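Local atomic coordinates of protein 1A (Cricket paralysis virus, PDB entry 6C3R), a protein that suppresses RNA silencing in insect cells by inactivating host AGO2 and recruiting a cellular ubiquitin ligase complex that promotes AGO2 degradation. Residues K57-L62 against W85-N90; P34-L39 against L105-P110; C26-Q31 against D118-W123. One frame throughout, in Å; residues are numbered along the deposited sequence.

How the interactions relate
After helix 2-16 the chain lays down strand 26-30, then the 34-39 loop, then helix 53-70, each waiting for a partner that arrives later in reverse order. Helix 77-90 returns against helix 53-70 and closes interaction 1. Strand 104-108 then meets the 34-39 loop in interaction 2, and helix 117-123 comes back to strand 26-30 in interaction 3. Interaction 1 is thus nested within interaction 2, and both lie within interaction 3; none cross. Strands 26-30 and 104-108 are parallel neighbours, so interactions 2 and 3 share a sheet. F87 links interaction 1 to both others, touching L105, L106 and C26.

Interaction 1: K57-L62 against W85-N90; sequences KREEEL and WKFVQN
Two helical segments run nearly antiparallel, 155° apart with axes 9.6 Å from each other, and side chains rather than hydrogen bonds join them. F87 is the centrepiece. Its CG stands anti to its backbone N, which sends the ring out to the 57-62 helix, where E59 and L62 receive it. E59 has the same first torsion (chi1 -169°) and an extended chain, so its methylene CG meets the ring obliquely, 3.2 Å from F87 CE2, while the carboxylate carries on past the ring with its plane steeply turned to it. The charge of E59 is answered by a salt bridge to R55. L62 takes the other choice, CG anti to its carbonyl carbon: CB comes to the ring edge, 4.1 Å from F87 CD2, and CD1 lies on the backbone, 3.6 Å from F87 N.

R58 leaves its helix with CG anti to the backbone N, then bends (chi2 68°). The bend brings its CG up to the amide of N90, 3.5 Å from ND2, side chains crossing obliquely, and swings the guanidinium back toward L62 CD1, which lies over the rim of one face. NH1 binds E61 OE2 at 3.2 Å in the guanidinium plane, one turn along, fixing the rotation of the group. R58 NH2 approaches the extended chain of K86 obliquely, 3.8 Å from K86 CD. K86 NZ hydrogen-bonds Y97 OH of the second subunit and lies 4.9 Å from R58 NH2, like charges not in contact. N90 ND2 makes a weak hydrogen bond to R55 O.

Helix 53-70 and helix 77-90 form an antiparallel pair: F87 reaches L106 of strand 104-108 and C26 of strand 26-30, W85 and V88 pack on helix 129-136, and the second subunit lies against Q89 and N90.

Interaction 2: P34-L39 against L105-P110; sequences PQLLDL and LLIVSP
P34 starts the contact by laying the CB corner of its ring against I107, 3.8 Å from CD1 and 4.0 Å from CG2, so that it touches both branches of the isoleucine. The ring also packs on F67 of helix 53-70. At Q35 the chain doubles back through an inverse gamma turn, with a weak bond of 3.1 Å from L36 N to P34 O. Q35 O is then taken by D38 N at 2.9 Å, which keeps the loop compact. L36 follows with its CB bond directed past the strand, yet its tip comes back to it: CD2 lies 4.3 Å from I107 CD1, a looser touch than that of P34.

What these side chains meet is one face of strand 104-108, which pairs in parallel with strand 26-30 through backbone hydrogen bonds of L106 and V108 to T27, Y29 and Q31. L105 and I107 point to the loop; L106 and V108 point the other way, to helices 53-70 and 77-90. The loop between strands 26-30 and 42-45 thus lies on the L105/I107 side of strand 104-108, while its P34 and L39 also touch helix 53-70.

Past D38, which packs on M46 of the second subunit, L39 turns back to the strand. Its CG is anti to the carbonyl carbon (chi1 -59°), and the forked end straddles two residues. CD1 meets I107 CD1 tip to tip at 3.8 Å; I107 reaches out because its CG1 is likewise anti to the carbonyl carbon (chi1 -50°). With L105 CG anti to its backbone N (chi1 179°), its CD2 meets L39 CD2 at 3.8 Å, the two leucines crossing at about a right angle. F49 of the second subunit packs on both leucines.

Interaction 3: C26-Q31 against D118-W123; sequences CTFYVQ and DWFQQW
T27 OG1 is gripped twice, by a hydrogen bond with D22 OD1 and by a weaker one with L21 O. The same L21 O accepts the indole N-H of W123, so one carbonyl ahead of the strand helps fix the far helix's ring. The CB of T27 points away from the helix, and it is F28 that leads the packing.

With CG anti to the carbonyl carbon, the F28 ring meets F120 over one face and W123 at its edge. F120 points its edge at the F28 face: F120 CE1 sits over the F28 ring centre, 3.6 Å from F28 CD2, with the planes at 89° and the centroids 4.9 Å apart, a clean T-shaped pair. F28 in turn gives its own edge to W123, whose CG is anti to the backbone N. F28 CE2 lies over the middle of the indole, F28 CD2 is 3.5 Å from W123 CE2, and the planes meet at 69°. W119 adds an edge, its CZ3 4.2 Å from F28 CE2, and also lays CE3 over the centre of the F120 face.

C26 holds the benzo edge of the indole: its CB is 3.6 Å from W123 CZ2, and its SG lies in the ring plane, 3.7 Å from W123 CH2, a sulfur-aromatic contact at the edge.

Around them, F113 meets F120, and W119 stacks on F135 and meets F77 and W80 edge-to-face. The result is a buried aromatic cluster packing helix 117-123 against strand 26-30 of the two-stranded parallel sheet, in the protein's core.

Interaction 1: K57-L62 against W85-N90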
loop_
_atom_site.group_PDB
_atom_site.type_symbol
_atom_site.label_atom_id
_atom_site.label_comp_id
_atom_site.label_asym_id
_atom_site.label_seq_id
_atom_site.Cartn_x
_atom_site.Cartn_y
_atom_site.Cartn_z
ATOM N N LYS A 57 -0.354 6.294 8.996
ATOM C CA LYS A 57 -0.116 7.509 9.779
ATOM C C LYS A 57 0.645 8.588 8.999
ATOM O O LYS A 57 0.282 9.763 9.024
ATOM C CB LYS A 57 0.603 7.163 11.078
ATOM C CG LYS A 57 -0.290 6.424 12.066
ATOM C CD LYS A 57 -1.237 7.390 12.765
ATOM C CE LYS A 57 -2.619 6.792 13.002
ATOM N NZ LYS A 57 -3.593 7.855 13.391
ATOM N N ARG A 58 1.674 8.157 8.288
ATOM C CA ARG A 58 2.364 8.985 7.304
ATOM C C ARG A 58 1.434 9.632 6.252
ATOM O O ARG A 58 1.594 10.812 5.945
ATOM C CB ARG A 58 3.451 8.156 6.626
ATOM C CG ARG A 58 4.223 8.859 5.533
ATOM C CD ARG A 58 5.098 9.980 6.071
ATOM N NE ARG A 58 6.156 10.295 5.102
ATOM C CZ ARG A 58 6.847 11.432 5.041
ATOM N NH1 ARG A 58 6.643 12.424 5.913
ATOM N NH2 ARG A 58 7.770 11.575 4.095
ATOM N N GLU A 59 0.494 8.864 5.708
ATOM C CA GLU A 59 -0.474 9.381 4.731
ATOM C C GLU A 59 -1.334 10.523 5.323
ATOM O O GLU A 59 -1.498 11.580 4.712
ATOM C CB GLU A 59 -1.343 8.237 4.155
ATOM C CG GLU A 59 -2.185 8.652 2.934
ATOM C CD GLU A 59 -2.752 7.494 2.082
ATOM O OE1 GLU A 59 -2.013 6.564 1.701
ATOM O OE2 GLU A 59 -3.954 7.516 1.744
ATOM N N GLU A 60 -1.838 10.320 6.538
ATOM C CA GLU A 60 -2.639 11.337 7.258
ATOM C C GLU A 60 -1.844 12.615 7.547
ATOM O O GLU A 60 -2.362 13.708 7.448
ATOM C CB GLU A 60 -3.144 10.770 8.589
ATOM C CG GLU A 60 -4.075 9.570 8.469
ATOM C CD GLU A 60 -4.275 8.798 9.787
ATOM O OE1 GLU A 60 -3.890 9.313 10.889
ATOM O OE2 GLU A 60 -4.841 7.665 9.710
ATOM N N GLU A 61 -0.591 12.436 7.949
ATOM C CA GLU A 61 0.330 13.529 8.270
ATOM C C GLU A 61 0.549 14.429 7.044
ATOM O O GLU A 61 0.473 15.670 7.130
ATOM C CB GLU A 61 1.653 12.931 8.765
ATOM C CG GLU A 61 2.657 13.941 9.285
ATOM C CD GLU A 61 4.088 13.418 9.338
ATOM O OE1 GLU A 61 4.754 13.595 10.389
ATOM O OE2 GLU A 61 4.572 12.837 8.336
ATOM N N LEU A 62 0.785 13.785 5.906
ATOM C CA LEU A 62 1.010 14.453 4.645
ATOM C C LEU A 62 -0.236 15.134 4.072
ATOM O O LEU A 62 -0.142 16.245 3.549
ATOM C CB LEU A 62 1.576 13.453 3.624
ATOM C CG LEU A 62 3.010 12.976 3.844
ATOM C CD1 LEU A 62 3.377 11.867 2.890
ATOM C CD2 LEU A 62 3.980 14.124 3.707
ATOM N N TRP A 85 4.220 14.751 -3.834
ATOM C CA TRP A 85 5.004 13.643 -4.372
ATOM C C TRP A 85 5.255 12.548 -3.326
ATOM O O TRP A 85 5.142 11.370 -3.620
ATOM C CB TRP A 85 6.321 14.177 -4.967
ATOM C CG TRP A 85 7.255 13.082 -5.372
ATOM C CD1 TRP A 85 8.508 12.844 -4.876
ATOM C CD2 TRP A 85 6.993 12.051 -6.328
ATOM N NE1 TRP A 85 9.034 11.729 -5.462
ATOM C CE2 TRP A 85 8.133 11.225 -6.366
ATOM C CE3 TRP A 85 5.902 11.745 -7.162
ATOM C CZ2 TRP A 85 8.218 10.105 -7.209
ATOM C CZ3 TRP A 85 5.980 10.638 -7.996
ATOM C CH2 TRP A 85 7.130 9.831 -8.014
ATOM N N LYS A 86 5.590 12.955 -2.111
ATOM C CA LYS A 86 5.702 12.017 -0.984
ATOM C C LYS A 86 4.405 11.297 -0.630
ATOM O O LYS A 86 4.437 10.134 -0.251
ATOM C CB LYS A 86 6.198 12.721 0.249
ATOM C CG LYS A 86 7.667 13.031 0.208
ATOM C CD LYS A 86 7.954 14.113 1.231
ATOM C CE LYS A 86 9.430 14.297 1.468
ATOM N NZ LYS A 86 9.625 15.633 2.102
ATOM N N PHE A 87 3.286 12.007 -0.703
ATOM C CA PHE A 87 1.968 11.404 -0.546
ATOM C C PHE A 87 1.758 10.368 -1.633
ATOM O O PHE A 87 1.460 9.228 -1.334
ATOM C CB PHE A 87 0.861 12.461 -0.605
ATOM C CG PHE A 87 -0.508 11.911 -0.371
ATOM C CD1 PHE A 87 -1.268 11.435 -1.431
ATOM C CD2 PHE A 87 -1.037 11.853 0.909
ATOM C CE1 PHE A 87 -2.539 10.894 -1.234
ATOM C CE2 PHE A 87 -2.311 11.339 1.119
ATOM C CZ PHE A 87 -3.059 10.839 0.041
ATOM N N VAL A 88 1.908 10.784 -2.883
ATOM C CA VAL A 88 1.797 9.909 -4.047
ATOM C C VAL A 88 2.717 8.682 -3.912
ATOM O O VAL A 88 2.278 7.575 -4.147
ATOM C CB VAL A 88 2.081 10.701 -5.345
ATOM C CG1 VAL A 88 2.456 9.802 -6.506
ATOM C CG2 VAL A 88 0.863 11.531 -5.734
ATOM N N GLN A 89 3.973 8.869 -3.511
ATOM C CA GLN A 89 4.864 7.728 -3.235
ATOM C C GLN A 89 4.289 6.787 -2.165
ATOM O O GLN A 89 4.279 5.575 -2.334
ATOM C CB GLN A 89 6.250 8.187 -2.783
ATOM C CG GLN A 89 7.148 8.647 -3.915
ATOM C CD GLN A 89 8.597 8.913 -3.483
ATOM O OE1 GLN A 89 9.451 9.220 -4.329
ATOM N NE2 GLN A 89 8.886 8.795 -2.176
ATOM N N ASN A 90 3.811 7.356 -1.072
ATOM C CA ASN A 90 3.279 6.561 0.015
ATOM C C ASN A 90 1.895 5.947 -0.273
ATOM O O ASN A 90 1.504 4.976 0.367
ATOM C CB ASN A 90 3.254 7.388 1.303
ATOM C CG ASN A 90 3.374 6.534 2.555
ATOM O OD1 ASN A 90 4.348 5.779 2.731
ATOM N ND2 ASN A 90 2.400 6.656 3.444
#

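Interaction 2: P34-L39 against L105-P110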
loop_
_atom_site.group_PDB
_atom_site.type_symbol
_atom_site.label_atom_id
_atom_site.label_comp_id
_atom_site.label_asym_id
_atom_site.label_seq_id
_atom_site.Cartn_x
_atom_site.Cartn_y
_atom_site.Cartn_z
ATOM N N PRO A 34 -11.801 21.693 6.262
ATOM C CA PRO A 34 -11.990 20.259 6.096
ATOM C C PRO A 34 -12.044 19.529 7.421
ATOM O O PRO A 34 -11.435 19.952 8.390
ATOM C CB PRO A 34 -10.757 19.834 5.306
ATOM C CG PRO A 34 -9.720 20.823 5.674
ATOM C CD PRO A 34 -10.439 22.115 5.888
ATOM N N GLN A 35 -12.766 18.421 7.439
ATOM C CA GLN A 35 -12.936 17.629 8.654
ATOM C C GLN A 35 -11.849 16.562 8.677
ATOM O O GLN A 35 -12.132 15.380 8.516
ATOM C CB GLN A 35 -14.337 17.005 8.691
ATOM C CG GLN A 35 -15.482 17.976 8.391
ATOM C CD GLN A 35 -15.711 19.021 9.479
ATOM O OE1 GLN A 35 -14.954 19.109 10.456
ATOM N NE2 GLN A 35 -16.779 19.818 9.318
ATOM N N LEU A 36 -10.604 16.997 8.884
ATOM C CA LEU A 36 -9.435 16.127 8.714
ATOM C C LEU A 36 -9.368 14.983 9.697
ATOM O O LEU A 36 -8.697 13.987 9.431
ATOM C CB LEU A 36 -8.144 16.919 8.829
ATOM C CG LEU A 36 -7.788 17.827 7.660
ATOM C CD1 LEU A 36 -6.557 18.641 8.006
ATOM C CD2 LEU A 36 -7.574 17.027 6.385
ATOM N N LEU A 37 -10.047 15.136 10.829
ATOM C CA LEU A 37 -10.113 14.089 11.838
ATOM C C LEU A 37 -11.031 12.956 11.381
ATOM O O LEU A 37 -10.787 11.805 11.723
ATOM C CB LEU A 37 -10.535 14.669 13.198
ATOM C CG LEU A 37 -9.671 14.262 14.397
ATOM C CD1 LEU A 37 -8.178 14.411 14.124
ATOM C CD2 LEU A 37 -10.064 15.087 15.615
ATOM N N ASP A 38 -12.048 13.268 10.572
ATOM C CA ASP A 38 -12.892 12.231 9.934
ATOM C C ASP A 38 -12.124 11.367 8.920
ATOM O O ASP A 38 -12.566 10.255 8.580
ATOM C CB ASP A 38 -14.116 12.841 9.228
ATOM C CG ASP A 38 -15.032 13.610 10.170
ATOM O OD1 ASP A 38 -14.876 13.515 11.418
ATOM O OD2 ASP A 38 -15.914 14.327 9.654
ATOM N N LEU A 39 -10.993 11.886 8.425
ATOM C CA LEU A 39 -10.109 11.146 7.519
ATOM C C LEU A 39 -8.939 10.415 8.206
ATOM O O LEU A 39 -8.048 9.903 7.513
ATOM C CB LEU A 39 -9.580 12.105 6.450
ATOM C CG LEU A 39 -10.635 12.795 5.594
ATOM C CD1 LEU A 39 -9.980 13.850 4.726
ATOM C CD2 LEU A 39 -11.396 11.801 4.731
ATOM N N LEU A 105 -7.042 10.594 -1.383
ATOM C CA LEU A 105 -7.740 11.856 -1.162
ATOM C C LEU A 105 -6.817 12.937 -0.625
ATOM O O LEU A 105 -6.132 12.724 0.380
ATOM C CB LEU A 105 -8.895 11.646 -0.200
ATOM C CG LEU A 105 -9.741 12.867 0.171
ATOM C CD1 LEU A 105 -10.199 13.626 -1.062
ATOM C CD2 LEU A 105 -10.964 12.435 0.972
ATOM N N LEU A 106 -6.808 14.089 -1.303
ATOM C CA LEU A 106 -6.116 15.285 -0.839
ATOM C C LEU A 106 -7.023 16.479 -0.847
ATOM O O LEU A 106 -7.952 16.548 -1.634
ATOM C CB LEU A 106 -4.903 15.597 -1.706
ATOM C CG LEU A 106 -3.754 14.614 -1.506
ATOM C CD1 LEU A 106 -2.723 14.771 -2.618
ATOM C CD2 LEU A 106 -3.091 14.763 -0.154
ATOM N N ILE A 107 -6.712 17.442 0.024
ATOM C CA ILE A 107 -7.536 18.631 0.203
ATOM C C ILE A 107 -6.677 19.873 0.199
ATOM O O ILE A 107 -5.628 19.926 0.822
ATOM C CB ILE A 107 -8.353 18.582 1.522
ATOM C CG1 ILE A 107 -9.078 17.252 1.618
ATOM C CG2 ILE A 107 -9.327 19.757 1.595
ATOM C CD1 ILE A 107 -10.002 17.125 2.795
ATOM N N VAL A 108 -7.193 20.901 -0.443
ATOM C CA VAL A 108 -6.481 22.148 -0.643
ATOM C C VAL A 108 -7.492 23.262 -0.374
ATOM O O VAL A 108 -8.666 23.075 -0.626
ATOM C CB VAL A 108 -5.880 22.114 -2.089
ATOM C CG1 VAL A 108 -6.327 23.264 -2.980
ATOM C CG2 VAL A 108 -4.370 22.011 -2.028
ATOM N N SER A 109 -7.054 24.413 0.124
ATOM C CA SER A 109 -7.971 25.545 0.287
ATOM C C SER A 109 -8.420 26.136 -1.090
ATOM O O SER A 109 -7.763 25.901 -2.121
ATOM C CB SER A 109 -7.346 26.638 1.164
ATOM O OG SER A 109 -6.440 27.454 0.440
ATOM N N PRO A 110 -9.535 26.907 -1.108
ATOM C CA PRO A 110 -10.003 27.576 -2.318
ATOM C C PRO A 110 -9.093 28.657 -2.876
ATOM O O PRO A 110 -9.010 28.832 -4.084
ATOM C CB PRO A 110 -11.310 28.213 -1.865
ATOM C CG PRO A 110 -11.772 27.378 -0.742
ATOM C CD PRO A 110 -10.515 27.050 -0.018
#

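Interaction 3: C26-Q31 against D118-W123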
loop_
_atom_site.group_PDB
_atom_site.type_symbol
_atom_site.label_atom_id
_atom_site.label_comp_id
_atom_site.label_asym_id
_atom_site.label_seq_id
_atom_site.Cartn_x
_atom_site.Cartn_y
_atom_site.Cartn_z
ATOM N N CYS A 26 -5.599 9.475 -7.596
ATOM C CA CYS A 26 -5.650 10.510 -6.594
ATOM C C CYS A 26 -6.533 11.641 -7.080
ATOM O O CYS A 26 -6.435 12.056 -8.242
ATOM C CB CYS A 26 -4.246 11.038 -6.283
ATOM S SG CYS A 26 -4.176 12.043 -4.786
ATOM N N THR A 27 -7.381 12.141 -6.183
ATOM C CA THR A 27 -8.232 13.290 -6.460
ATOM C C THR A 27 -8.070 14.375 -5.369
ATOM O O THR A 27 -7.751 14.073 -4.216
ATOM C CB THR A 27 -9.713 12.850 -6.617
ATOM O OG1 THR A 27 -10.504 13.964 -7.029
ATOM C CG2 THR A 27 -10.300 12.290 -5.322
ATOM N N PHE A 28 -8.301 15.626 -5.756
ATOM C CA PHE A 28 -8.257 16.761 -4.836
ATOM C C PHE A 28 -9.677 17.224 -4.550
ATOM O O PHE A 28 -10.517 17.196 -5.445
ATOM C CB PHE A 28 -7.519 17.960 -5.448
ATOM C CG PHE A 28 -6.048 17.956 -5.242
ATOM C CD1 PHE A 28 -5.500 18.468 -4.075
ATOM C CD2 PHE A 28 -5.195 17.503 -6.240
ATOM C CE1 PHE A 28 -4.125 18.502 -3.886
ATOM C CE2 PHE A 28 -3.819 17.534 -6.055
ATOM C CZ PHE A 28 -3.285 18.029 -4.869
ATOM N N TYR A 29 -9.920 17.670 -3.313
ATOM C CA TYR A 29 -11.149 18.368 -2.936
ATOM C C TYR A 29 -10.726 19.760 -2.556
ATOM O O TYR A 29 -9.576 19.962 -2.177
ATOM C CB TYR A 29 -11.823 17.714 -1.734
ATOM C CG TYR A 29 -12.548 16.396 -1.954
ATOM C CD1 TYR A 29 -12.561 15.740 -3.193
ATOM C CD2 TYR A 29 -13.209 15.782 -0.884
ATOM C CE1 TYR A 29 -13.228 14.538 -3.363
ATOM C CE2 TYR A 29 -13.871 14.569 -1.035
ATOM C CZ TYR A 29 -13.881 13.951 -2.277
ATOM O OH TYR A 29 -14.523 12.741 -2.429
ATOM N N VAL A 30 -11.658 20.710 -2.646
ATOM C CA VAL A 30 -11.383 22.129 -2.386
ATOM C C VAL A 30 -12.302 22.679 -1.292
ATOM O O VAL A 30 -13.444 23.051 -1.554
ATOM C CB VAL A 30 -11.532 22.966 -3.665
ATOM C CG1 VAL A 30 -11.311 24.440 -3.376
ATOM C CG2 VAL A 30 -10.561 22.482 -4.732
ATOM N N GLN A 31 -11.790 22.759 -0.070
ATOM C CA GLN A 31 -12.602 23.104 1.088
ATOM C C GLN A 31 -11.902 24.093 2.003
ATOM O O GLN A 31 -10.686 24.012 2.206
ATOM C CB GLN A 31 -12.879 21.847 1.876
ATOM C CG GLN A 31 -13.388 20.684 1.046
ATOM C CD GLN A 31 -13.608 19.463 1.888
ATOM O OE1 GLN A 31 -13.085 19.368 2.994
ATOM N NE2 GLN A 31 -14.387 18.516 1.371
ATOM N N ASP A 118 -4.482 26.389 -13.773
ATOM C CA ASP A 118 -3.799 25.684 -14.848
ATOM C C ASP A 118 -3.150 24.420 -14.317
ATOM O O ASP A 118 -3.304 23.357 -14.910
ATOM C CB ASP A 118 -2.754 26.573 -15.524
ATOM C CG ASP A 118 -3.380 27.688 -16.353
ATOM O OD1 ASP A 118 -4.497 27.492 -16.890
ATOM O OD2 ASP A 118 -2.754 28.770 -16.480
ATOM N N TRP A 119 -2.469 24.533 -13.178
ATOM C CA TRP A 119 -1.800 23.383 -12.565
ATOM C C TRP A 119 -2.782 22.248 -12.241
ATOM O O TRP A 119 -2.493 21.103 -12.530
ATOM C CB TRP A 119 -1.016 23.813 -11.321
ATOM C CG TRP A 119 -0.132 22.744 -10.784
ATOM C CD1 TRP A 119 1.184 22.561 -11.054
ATOM C CD2 TRP A 119 -0.507 21.694 -9.876
ATOM N NE1 TRP A 119 1.657 21.463 -10.385
ATOM C CE2 TRP A 119 0.643 20.909 -9.658
ATOM C CE3 TRP A 119 -1.713 21.330 -9.246
ATOM C CZ2 TRP A 119 0.634 19.804 -8.830
ATOM C CZ3 TRP A 119 -1.724 20.229 -8.422
ATOM C CH2 TRP A 119 -0.562 19.473 -8.219
ATOM N N PHE A 120 -3.925 22.568 -11.648
ATOM C CA PHE A 120 -4.943 21.551 -11.320
ATOM C C PHE A 120 -5.617 20.928 -12.536
ATOM O O PHE A 120 -6.114 19.813 -12.472
ATOM C CB PHE A 120 -6.014 22.105 -10.366
ATOM C CG PHE A 120 -5.553 22.139 -8.955
ATOM C CD1 PHE A 120 -5.477 20.968 -8.222
ATOM C CD2 PHE A 120 -5.115 23.320 -8.380
ATOM C CE1 PHE A 120 -5.000 20.982 -6.928
ATOM C CE2 PHE A 120 -4.645 23.340 -7.092
ATOM C CZ PHE A 120 -4.584 22.173 -6.365
ATOM N N GLN A 121 -5.645 21.685 -13.625
ATOM C CA GLN A 121 -6.135 21.202 -14.909
ATOM C C GLN A 121 -5.148 20.164 -15.515
ATOM O O GLN A 121 -5.577 19.139 -16.071
ATOM C CB GLN A 121 -6.376 22.409 -15.833
ATOM C CG GLN A 121 -7.298 22.130 -16.999
ATOM C CD GLN A 121 -8.739 21.922 -16.574
ATOM O OE1 GLN A 121 -9.455 22.887 -16.293
ATOM N NE2 GLN A 121 -9.186 20.655 -16.562
ATOM N N GLN A 122 -3.841 20.406 -15.373
ATOM C CA GLN A 122 -2.852 19.429 -15.797
ATOM C C GLN A 122 -2.799 18.201 -14.905
ATOM O O GLN A 122 -2.721 17.076 -15.406
ATOM C CB GLN A 122 -1.472 20.020 -15.882
ATOM C CG GLN A 122 -0.408 19.013 -16.357
ATOM C CD GLN A 122 -0.726 18.249 -17.663
ATOM O OE1 GLN A 122 -1.520 18.699 -18.504
ATOM N NE2 GLN A 122 -0.069 17.090 -17.839
ATOM N N TRP A 123 -2.812 18.406 -13.592
ATOM C CA TRP A 123 -2.990 17.318 -12.644
ATOM C C TRP A 123 -3.979 16.253 -13.144
ATOM O O TRP A 123 -3.716 15.060 -12.991
ATOM C CB TRP A 123 -3.468 17.888 -11.313
ATOM C CG TRP A 123 -4.113 16.885 -10.401
ATOM C CD1 TRP A 123 -5.449 16.610 -10.288
ATOM C CD2 TRP A 123 -3.450 16.032 -9.482
ATOM N NE1 TRP A 123 -5.650 15.630 -9.355
ATOM C CE2 TRP A 123 -4.433 15.256 -8.846
ATOM C CE3 TRP A 123 -2.116 15.855 -9.121
ATOM C CZ2 TRP A 123 -4.118 14.313 -7.861
ATOM C CZ3 TRP A 123 -1.800 14.917 -8.141
ATOM C CH2 TRP A 123 -2.797 14.153 -7.529
#